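Local coordinates for L-asparaginase 1 (Escherichia coli, PDB 6NXC), which catalyses the hydrolysis of L-asparagine to L-aspartate and ammonium as an allosterically regulated homotetramer of the cytoplasm, at residues E86-I91 with A324-L329; Q230-V235 with Y331-E336. The protein carries 1 engineered substitution. One frame throughout, in Å; residues are numbered along the deposited sequence.

Helix 322-333 serves both contacts. In contact 1 its first half meets helix 85-98 of the N-terminal part of the chain; in contact 2 its last turn meets the segment that leads into strand 232-236, the outermost strand, within this chain, of the four-stranded parallel sheet. The centres lie about 10 Å apart, and I232 joins them, its CD1 lying 3.8 Å from CB of L329 and its CG2 3.9 Å from CD1 of L326. Both contacts also touch the second subunit. Contact 1 is nearer the ligands: the side chain of L326 is about 9 Å from a bound asparagine, and that of W88 about 9 Å from the side chain of substrate-binding S80.

Contact 1. Residues E86-I91 with A324-L329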
loop_
_atom_site.group_PDB
_atom_site.type_symbol
_atom_site.label_atom_id
_atom_site.label_comp_id
_atom_site.label_asym_id
_atom_site.label_seq_id
_atom_site.Cartn_x
_atom_site.Cartn_y
_atom_site.Cartn_z
ATOM N N GLU B 86 32.373 -15.913 5.367
ATOM C CA GLU B 86 32.772 -17.082 6.181
ATOM C C GLU B 86 31.626 -17.469 7.118
ATOM O O GLU B 86 31.379 -18.676 7.342
ATOM C CB GLU B 86 34.041 -16.795 6.962
ATOM C CG GLU B 86 35.253 -16.701 6.030
ATOM C CD GLU B 86 35.664 -15.284 5.668
ATOM O OE1 GLU B 86 34.763 -14.359 5.439
ATOM O OE2 GLU B 86 36.890 -15.063 5.627
ATOM N N ASP B 87 30.890 -16.488 7.595
ATOM C CA ASP B 87 29.671 -16.778 8.417
ATOM C C ASP B 87 28.587 -17.522 7.622
ATOM O O ASP B 87 27.869 -18.351 8.235
ATOM C CB ASP B 87 29.179 -15.500 9.098
ATOM C CG ASP B 87 30.275 -14.895 9.987
ATOM O OD1 ASP B 87 30.869 -15.677 10.859
ATOM O OD2 ASP B 87 30.631 -13.707 9.732
ATOM N N TRP B 88 28.356 -17.195 6.331
ATOM C CA TRP B 88 27.325 -17.860 5.564
ATOM C C TRP B 88 27.732 -19.360 5.487
ATOM O O TRP B 88 26.899 -20.268 5.612
ATOM C CB TRP B 88 27.265 -17.261 4.139
ATOM C CG TRP B 88 26.957 -15.802 4.060
ATOM C CD1 TRP B 88 26.309 -15.011 4.962
ATOM C CD2 TRP B 88 27.391 -14.932 2.999
ATOM N NE1 TRP B 88 26.260 -13.719 4.493
ATOM C CE2 TRP B 88 26.953 -13.627 3.336
ATOM C CE3 TRP B 88 28.022 -15.158 1.775
ATOM C CZ2 TRP B 88 27.108 -12.583 2.445
ATOM C CZ3 TRP B 88 28.237 -14.101 0.925
ATOM C CH2 TRP B 88 27.818 -12.830 1.296
ATOM N N GLN B 89 29.006 -19.578 5.192
ATOM C CA GLN B 89 29.581 -20.958 5.140
ATOM C C GLN B 89 29.379 -21.710 6.454
ATOM O O GLN B 89 28.976 -22.920 6.463
ATOM C CB GLN B 89 31.091 -20.879 4.756
ATOM C CG GLN B 89 31.678 -22.264 4.555
ATOM C CD GLN B 89 31.329 -22.922 3.250
ATOM O OE1 GLN B 89 31.078 -22.265 2.274
ATOM N NE2 GLN B 89 31.355 -24.267 3.206
ATOM N N HIS B 90 29.578 -21.057 7.594
ATOM C CA HIS B 90 29.486 -21.691 8.944
ATOM C C HIS B 90 28.023 -22.142 9.095
ATOM O O HIS B 90 27.768 -23.300 9.559
ATOM C CB HIS B 90 29.830 -20.651 10.054
ATOM C CG HIS B 90 29.896 -21.114 11.468
ATOM N ND1 HIS B 90 29.978 -22.465 11.848
ATOM C CD2 HIS B 90 30.029 -20.402 12.619
ATOM C CE1 HIS B 90 30.041 -22.553 13.172
ATOM N NE2 HIS B 90 30.118 -21.303 13.662
ATOM N N ILE B 91 27.061 -21.253 8.746
ATOM C CA ILE B 91 25.636 -21.576 8.864
ATOM C C ILE B 91 25.284 -22.726 7.895
ATOM O O ILE B 91 24.627 -23.697 8.348
ATOM C CB ILE B 91 24.767 -20.337 8.621
ATOM C CG1 ILE B 91 25.010 -19.232 9.636
ATOM C CG2 ILE B 91 23.305 -20.750 8.499
ATOM C CD1 ILE B 91 24.448 -17.881 9.249
ATOM N N ALA B 324 21.021 -10.438 -3.579
ATOM C CA ALA B 324 21.067 -11.659 -4.380
ATOM C C ALA B 324 22.308 -11.629 -5.305
ATOM O O ALA B 324 22.956 -12.672 -5.568
ATOM C CB ALA B 324 19.804 -11.837 -5.173
ATOM N N THR B 325 22.546 -10.492 -5.960
ATOM C CA THR B 325 23.693 -10.367 -6.907
ATOM C C THR B 325 25.073 -10.603 -6.204
ATOM O O THR B 325 25.962 -11.351 -6.720
ATOM C CB THR B 325 23.666 -8.988 -7.591
ATOM O OG1 THR B 325 22.391 -8.957 -8.268
ATOM C CG2 THR B 325 24.798 -8.860 -8.578
ATOM N N LEU B 326 25.316 -9.969 -5.055
ATOM C CA LEU B 326 26.522 -10.125 -4.276
ATOM C C LEU B 326 26.707 -11.612 -3.965
ATOM O O LEU B 326 27.854 -12.121 -4.157
ATOM C CB LEU B 326 26.437 -9.259 -3.007
ATOM C CG LEU B 326 27.723 -9.318 -2.220
ATOM C CD1 LEU B 326 28.811 -8.507 -2.909
ATOM C CD2 LEU B 326 27.577 -8.938 -0.775
ATOM N N THR B 327 25.646 -12.265 -3.402
ATOM C CA THR B 327 25.817 -13.630 -2.914
ATOM C C THR B 327 25.972 -14.534 -4.144
ATOM O O THR B 327 26.683 -15.467 -4.053
ATOM C CB THR B 327 24.748 -13.994 -1.900
ATOM O OG1 THR B 327 23.513 -13.854 -2.593
ATOM C CG2 THR B 327 24.812 -13.088 -0.714
ATOM N N LYS B 328 25.277 -14.273 -5.270
ATOM C CA LYS B 328 25.342 -15.087 -6.471
ATOM C C LYS B 328 26.787 -15.036 -7.022
ATOM O O LYS B 328 27.307 -16.065 -7.468
ATOM C CB LYS B 328 24.385 -14.564 -7.536
ATOM C CG LYS B 328 24.073 -15.553 -8.656
ATOM C CD LYS B 328 23.001 -15.000 -9.574
ATOM C CE LYS B 328 22.676 -15.932 -10.679
ATOM N NZ LYS B 328 21.604 -15.378 -11.537
ATOM N N LEU B 329 27.422 -13.843 -6.985
ATOM C CA LEU B 329 28.837 -13.702 -7.498
ATOM C C LEU B 329 29.763 -14.489 -6.572
ATOM O O LEU B 329 30.591 -15.189 -7.072
ATOM C CB LEU B 329 29.230 -12.240 -7.528
ATOM C CG LEU B 329 28.604 -11.512 -8.703
ATOM C CD1 LEU B 329 28.715 -10.031 -8.477
ATOM C CD2 LEU B 329 29.329 -11.949 -9.970
#
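W88 carries the contact from helix 85-98, reaching across with the six-membered ring of its indole to the side chains of L326 and T327. With CG anti to the carbonyl carbon (chi1 -60°), the indole is carried out toward helix 322-333, and it is long enough to bridge two backbones whose nearest CA atoms, those of W88 and T327, are 9.6 Å apart. T327 comes over one face of the ring: its methyl CG2 lies 4.0 Å from the centroid of the six-membered ring, 29° off the normal, a CH-pi contact whose shortest leg is 3.6 Å from CG2 to CH2 of W88. The two side chains cross at about a right angle. Threonine suits this place because its two branches divide the work: CG2 offers a small apolar surface to the indole, while OG1 turns back to hydrogen-bond E323 O within its own helix. L326 approaches differently, at the ring edge and near the ring plane, with CD2 4.4 Å from CH2 of W88. Helix 114-124 adjoins both partners, A120 touching W88 while S119 and F123 meet T327, and P239 of the second subunit packs on the tryptophan. All three touching residues are buried. The arrangement is an apolar helix-helix contact uniting the N-terminal and C-terminal parts of the two-domain asparaginase fold.

Contact 2. Residues Q230-V235 with Y331-E336; sequences QPIGVV and YLLSQE
S334 OG is held by several partners: it pairs with H330 O, four residues back, with T228 N, and with NE2 of Q230, the last a weak hydrogen bond of 3.3 Å (156° at the hydrogen). These bonds tie the entry to strand 232-236, the outermost strand, within this chain, of the C-terminal parallel alpha/beta sheet, to the end of helix 322-333, which packs against that sheet. A water accepts from Q230 NE2 and donates to L333 O, so the same amide nitrogen reaches the helix end by two routes. On the other arm of the amide, OE1 takes its hydrogen bond from K255 NZ, the strongest polar partner of Q230. Glutamine suits the place because one flat group can donate and accept at once, and partners on both arms would tend to hold its rotation.

The Q230 chain bends at chi2 (-72°), which lays its amide beside L333, CD being 3.7 Å from CB of the leucine. Farther out, CD1 of L333 touches CB of Q230 at 4.0 Å, and the two side chains cross obliquely. Replacing Q230 by an alanine would probably leave S334 OG and K255 NZ each without one partner and uncover CB of L333.

Beyond P231, I232 faces the helix, and its CD1 lies 4.3 Å from CD1 of L333; a beta-branched apolar residue fits both the strand and the covering helix. After the last turn, Q335 folds back over its own segment: its CG sits 3.8 Å above the plane of the Y331 ring, offset toward the rim, and its NE2 donates to Y331 O at 2.8 Å, the carbonyl oxygen lying almost in the plane of the Q335 amide.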
loop_
_atom_site.group_PDB
_atom_site.type_symbol
_atom_site.label_atom_id
_atom_site.label_comp_id
_atom_site.label_asym_id
_atom_site.label_seq_id
_atom_site.Cartn_x
_atom_site.Cartn_y
_atom_site.Cartn_z
ATOM N N GLN B 230 35.576 -13.134 -1.617
ATOM C CA GLN B 230 35.917 -12.787 -3.017
ATOM C C GLN B 230 35.915 -11.278 -3.056
ATOM O O GLN B 230 34.973 -10.706 -2.480
ATOM C CB GLN B 230 34.845 -13.265 -3.983
ATOM C CG GLN B 230 34.658 -14.773 -3.994
ATOM C CD GLN B 230 35.816 -15.477 -4.657
ATOM O OE1 GLN B 230 36.660 -14.845 -5.318
ATOM N NE2 GLN B 230 35.806 -16.789 -4.558
ATOM N N PRO B 231 36.918 -10.604 -3.679
ATOM C CA PRO B 231 36.904 -9.133 -3.702
ATOM C C PRO B 231 35.876 -8.725 -4.770
ATOM O O PRO B 231 36.024 -8.858 -6.042
ATOM C CB PRO B 231 38.352 -8.779 -4.052
ATOM C CG PRO B 231 38.782 -9.965 -4.933
ATOM C CD PRO B 231 38.161 -11.180 -4.262
ATOM N N ILE B 232 34.824 -8.092 -4.279
ATOM C CA ILE B 232 33.724 -7.548 -5.149
ATOM C C ILE B 232 33.464 -6.115 -4.736
ATOM O O ILE B 232 33.299 -5.892 -3.524
ATOM C CB ILE B 232 32.430 -8.373 -4.956
ATOM C CG1 ILE B 232 32.713 -9.849 -5.238
ATOM C CG2 ILE B 232 31.262 -7.811 -5.798
ATOM C CD1 ILE B 232 31.621 -10.837 -4.918
ATOM N N GLY B 233 33.475 -5.212 -5.689
ATOM C CA GLY B 233 33.192 -3.789 -5.458
ATOM C C GLY B 233 31.751 -3.431 -5.813
ATOM O O GLY B 233 31.157 -4.086 -6.722
ATOM N N VAL B 234 31.167 -2.567 -4.999
ATOM C CA VAL B 234 29.754 -2.176 -5.179
ATOM C C VAL B 234 29.783 -0.665 -5.465
ATOM O O VAL B 234 30.016 0.117 -4.548
ATOM C CB VAL B 234 28.901 -2.522 -3.936
ATOM C CG1 VAL B 234 27.502 -2.022 -4.145
ATOM C CG2 VAL B 234 28.836 -4.032 -3.646
ATOM N N VAL B 235 29.578 -0.309 -6.738
ATOM C CA VAL B 235 29.599 1.084 -7.222
ATOM C C VAL B 235 28.196 1.654 -7.391
ATOM O O VAL B 235 27.421 1.049 -8.006
ATOM C CB VAL B 235 30.300 1.094 -8.567
ATOM C CG1 VAL B 235 30.407 2.497 -9.093
ATOM C CG2 VAL B 235 31.654 0.427 -8.488
ATOM N N TYR B 331 29.000 -17.041 -4.874
ATOM C CA TYR B 331 28.772 -18.461 -5.167
ATOM C C TYR B 331 29.476 -18.883 -6.472
ATOM O O TYR B 331 30.274 -19.820 -6.459
ATOM C CB TYR B 331 27.249 -18.720 -5.220
ATOM C CG TYR B 331 26.878 -19.992 -5.923
ATOM C CD1 TYR B 331 27.120 -21.213 -5.360
ATOM C CD2 TYR B 331 26.273 -19.962 -7.148
ATOM C CE1 TYR B 331 26.764 -22.398 -5.982
ATOM C CE2 TYR B 331 25.941 -21.120 -7.809
ATOM C CZ TYR B 331 26.213 -22.350 -7.235
ATOM O OH TYR B 331 25.864 -23.434 -7.940
ATOM N N LEU B 332 29.263 -18.154 -7.547
ATOM C CA LEU B 332 29.788 -18.575 -8.856
ATOM C C LEU B 332 31.316 -18.426 -8.887
ATOM O O LEU B 332 31.947 -19.369 -9.446
ATOM C CB LEU B 332 29.132 -17.709 -9.948
ATOM C CG LEU B 332 27.679 -18.030 -10.237
ATOM C CD1 LEU B 332 27.118 -16.938 -11.110
ATOM C CD2 LEU B 332 27.479 -19.411 -10.881
ATOM N N LEU B 333 31.927 -17.376 -8.311
ATOM C CA LEU B 333 33.412 -17.239 -8.338
ATOM C C LEU B 333 34.035 -18.350 -7.500
ATOM O O LEU B 333 35.194 -18.614 -7.700
ATOM C CB LEU B 333 33.834 -15.902 -7.740
ATOM C CG LEU B 333 33.424 -14.657 -8.525
ATOM C CD1 LEU B 333 33.633 -13.365 -7.790
ATOM C CD2 LEU B 333 34.221 -14.636 -9.773
ATOM N N SER B 334 33.322 -18.878 -6.522
ATOM C CA SER B 334 33.869 -19.931 -5.613
ATOM C C SER B 334 33.727 -21.295 -6.298
ATOM O O SER B 334 34.203 -22.283 -5.667
ATOM C CB SER B 334 33.124 -19.928 -4.269
ATOM O OG SER B 334 33.257 -18.668 -3.620
ATOM N N GLN B 335 33.049 -21.400 -7.443
ATOM C CA GLN B 335 32.773 -22.736 -8.099
ATOM C C GLN B 335 33.844 -22.954 -9.179
ATOM O O GLN B 335 34.703 -22.094 -9.436
ATOM C CB GLN B 335 31.363 -22.909 -8.686
ATOM C CG GLN B 335 30.130 -22.821 -7.757
ATOM C CD GLN B 335 30.384 -23.308 -6.336
ATOM O OE1 GLN B 335 30.469 -24.527 -6.176
ATOM N NE2 GLN B 335 30.498 -22.406 -5.299
ATOM N N GLU B 336 33.859 -24.150 -9.760
ATOM C CA GLU B 336 34.840 -24.501 -10.818
ATOM C C GLU B 336 34.316 -24.007 -12.170
ATOM O O GLU B 336 33.936 -24.825 -12.986
ATOM C CB GLU B 336 35.068 -26.019 -10.795
ATOM C CG GLU B 336 35.959 -26.442 -9.638
ATOM C CD GLU B 336 37.379 -25.892 -9.570
ATOM O OE1 GLU B 336 38.016 -26.072 -8.514
ATOM O OE2 GLU B 336 37.855 -25.289 -10.547
HETATM O O HOH W 1 38.090 -18.402 -6.163
#